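Local coordinates for protein transcriptional regulator, MarR/EmrR family (Clostridium acetobutylicum, PDB 3JW4) that probably binds DNA through a winged helix-turn-helix domain and regulates transcription, as expected for a MarR-family regulator, at residues Gly85-Arg90 with Ile101-Lys106. Sequence-based numbering, arbitrary orientation.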
loop_
_atom_site.group_PDB
_atom_site.type_symbol
_atom_site.label_atom_id
_atom_site.label_comp_id
_atom_site.label_asym_id
_atom_site.label_seq_id
_atom_site.Cartn_x
_atom_site.Cartn_y
_atom_site.Cartn_z
ATOM N N GLY B 85 4.145 28.615 0.105
ATOM C CA GLY B 85 3.654 29.504 -0.932
ATOM C C GLY B 85 2.988 28.770 -2.086
ATOM O O GLY B 85 2.887 29.320 -3.169
ATOM N N TYR B 86 2.535 27.534 -1.861
ATOM C CA TYR B 86 1.960 26.706 -2.928
ATOM C C TYR B 86 0.445 26.825 -3.008
ATOM O O TYR B 86 -0.120 26.604 -4.053
ATOM C CB TYR B 86 2.305 25.235 -2.740
ATOM C CG TYR B 86 3.779 24.885 -2.801
ATOM C CD1 TYR B 86 4.580 25.332 -3.823
ATOM C CD2 TYR B 86 4.340 24.027 -1.863
ATOM C CE1 TYR B 86 5.946 24.970 -3.891
ATOM C CE2 TYR B 86 5.705 23.637 -1.924
ATOM C CZ TYR B 86 6.489 24.120 -2.933
ATOM O OH TYR B 86 7.787 23.744 -3.016
ATOM N N ILE B 87 -0.206 27.096 -1.886
ATOM C CA ILE B 87 -1.654 27.238 -1.831
ATOM C C ILE B 87 -1.995 28.431 -0.965
ATOM O O ILE B 87 -1.154 28.892 -0.175
ATOM C CB ILE B 87 -2.356 25.993 -1.273
ATOM C CG1 ILE B 87 -1.990 25.750 0.196
ATOM C CG2 ILE B 87 -2.037 24.698 -2.132
ATOM C CD1 ILE B 87 -2.784 24.620 0.863
ATOM N N GLU B 88 -3.212 28.938 -1.130
ATOM C CA GLU B 88 -3.743 30.035 -0.318
ATOM C C GLU B 88 -5.205 29.739 -0.009
ATOM O O GLU B 88 -5.837 28.907 -0.663
ATOM C CB GLU B 88 -3.650 31.382 -1.033
ATOM C CG GLU B 88 -4.427 31.429 -2.328
ATOM C CD GLU B 88 -4.606 32.828 -2.938
ATOM O OE1 GLU B 88 -4.068 33.825 -2.393
ATOM O OE2 GLU B 88 -5.306 32.906 -3.983
ATOM N N ARG B 89 -5.718 30.436 0.980
ATOM C CA ARG B 89 -7.110 30.352 1.352
ATOM C C ARG B 89 -7.710 31.695 1.035
ATOM O O ARG B 89 -7.218 32.704 1.488
ATOM C CB ARG B 89 -7.244 30.020 2.825
ATOM C CG ARG B 89 -6.685 28.625 3.164
ATOM C CD ARG B 89 -6.383 28.485 4.662
ATOM N NE ARG B 89 -6.588 27.103 5.117
ATOM C CZ ARG B 89 -5.655 26.290 5.627
ATOM N NH1 ARG B 89 -4.393 26.677 5.779
ATOM N NH2 ARG B 89 -5.999 25.058 6.004
ATOM N N ARG B 90 -8.740 31.701 0.207
ATOM C CA ARG B 90 -9.386 32.927 -0.227
ATOM C C ARG B 90 -10.776 33.006 0.349
ATOM O O ARG B 90 -11.519 32.019 0.323
ATOM C CB ARG B 90 -9.536 32.957 -1.745
ATOM C CG ARG B 90 -8.254 33.026 -2.545
ATOM C CD ARG B 90 -8.619 33.280 -4.007
ATOM N NE ARG B 90 -7.673 32.713 -4.971
ATOM C CZ ARG B 90 -7.966 32.513 -6.261
ATOM N NH1 ARG B 90 -9.173 32.820 -6.737
ATOM N NH2 ARG B 90 -7.065 32.012 -7.093
ATOM N N ILE B 101 -9.887 26.921 -0.761
ATOM C CA ILE B 101 -8.474 26.665 -0.933
ATOM C C ILE B 101 -8.148 26.693 -2.446
ATOM O O ILE B 101 -8.871 26.070 -3.270
ATOM C CB ILE B 101 -8.096 25.303 -0.272
ATOM C CG1 ILE B 101 -8.487 25.312 1.223
ATOM C CG2 ILE B 101 -6.628 24.992 -0.468
ATOM C CD1 ILE B 101 -8.500 23.961 1.867
ATOM N N TYR B 102 -7.128 27.461 -2.818
ATOM C CA TYR B 102 -6.676 27.534 -4.199
ATOM C C TYR B 102 -5.184 27.293 -4.296
ATOM O O TYR B 102 -4.468 27.545 -3.362
ATOM C CB TYR B 102 -6.980 28.900 -4.785
ATOM C CG TYR B 102 -8.447 29.180 -4.917
ATOM C CD1 TYR B 102 -9.166 29.677 -3.841
ATOM C CD2 TYR B 102 -9.114 28.946 -6.102
ATOM C CE1 TYR B 102 -10.518 29.952 -3.953
ATOM C CE2 TYR B 102 -10.491 29.200 -6.214
ATOM C CZ TYR B 102 -11.169 29.705 -5.128
ATOM O OH TYR B 102 -12.509 29.986 -5.192
ATOM N N VAL B 103 -4.734 26.787 -5.430
ATOM C CA VAL B 103 -3.323 26.676 -5.708
ATOM C C VAL B 103 -2.798 28.048 -6.160
ATOM O O VAL B 103 -3.459 28.818 -6.836
ATOM C CB VAL B 103 -3.077 25.565 -6.730
ATOM C CG1 VAL B 103 -1.659 25.398 -7.016
ATOM C CG2 VAL B 103 -3.591 24.223 -6.122
ATOM N N LEU B 104 -1.629 28.409 -5.688
ATOM C CA LEU B 104 -0.988 29.619 -6.210
ATOM C C LEU B 104 -0.136 29.227 -7.437
ATOM O O LEU B 104 0.133 28.054 -7.615
ATOM C CB LEU B 104 -0.127 30.205 -5.096
ATOM C CG LEU B 104 -0.869 30.925 -3.982
ATOM C CD1 LEU B 104 0.053 31.154 -2.732
ATOM C CD2 LEU B 104 -1.415 32.251 -4.503
ATOM N N PRO B 105 0.353 30.203 -8.248
ATOM C CA PRO B 105 1.184 29.802 -9.395
ATOM C C PRO B 105 2.407 28.918 -9.097
ATOM O O PRO B 105 2.670 27.941 -9.833
ATOM C CB PRO B 105 1.594 31.141 -10.021
ATOM C CG PRO B 105 0.405 32.047 -9.719
ATOM C CD PRO B 105 -0.130 31.587 -8.379
ATOM N N LYS B 106 3.124 29.195 -8.027
ATOM C CA LYS B 106 4.211 28.307 -7.635
ATOM C C LYS B 106 3.713 26.849 -7.410
ATOM O O LYS B 106 4.391 25.863 -7.718
ATOM C CB LYS B 106 4.843 28.847 -6.360
ATOM C CG LYS B 106 6.053 28.087 -5.819
ATOM C CD LYS B 106 6.522 28.782 -4.521
ATOM C CE LYS B 106 7.674 28.128 -3.895
ATOM N NZ LYS B 106 8.112 28.903 -2.709
HETATM O O HOH W 1 -4.657 31.323 -6.363
HETATM O O HOH W 2 -11.945 33.091 -6.131
#
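Glu88 and Tyr102 form an antiparallel hydrogen-bonded pair, Glu88 N to Tyr102 O and Tyr102 N to Glu88 O both at 2.9 Å, flanked by the non-hydrogen-bonded pairs Ile87-Val103 and Arg89-Ile101; just beyond the strands Leu104 N, at the N-cap of the next helix, bonds Tyr86 O from above the carbonyl plane. Beside Glu88, the guanidinium of Arg90 lies flat over one face of the Tyr102 ring, planes 8° apart, with Arg90 CZ 3.8 Å from the ring centroid: a cation-pi stack offset toward the rim. Within its own strand, Arg90 NE reaches Glu88 OE2 at 2.6 Å, a salt bridge that meets OE2 on its anti side, 32° out of the carboxylate plane. One water joins Arg90 NH2, Glu88 OE2 and Val103 O. Leu104 crosses the Glu88 side chain at about a right angle, its CD2 3.6 Å from Glu88 CD, while its CD1 lies close to the carbonyl oxygens of Gly85 and Ile87. The extended Lys106 chain passes the Tyr86 ring obliquely, CE 3.6 Å from Tyr86 CE1, and its NZ bonds Lys84 O. On the other face, Ile87 packs on helix 74-83, Val103 on helix 41-53, and Ile101 on helices 41-53 and 60-64. In this MarR winged-helix hairpin, that mainly apolar face, with an Arg89-Glu82 salt bridge, packs on the helices, while opposite it a carboxylate, an aromatic ring and a bridging water hold the guanidinium flat and probably stabilise its positive charge.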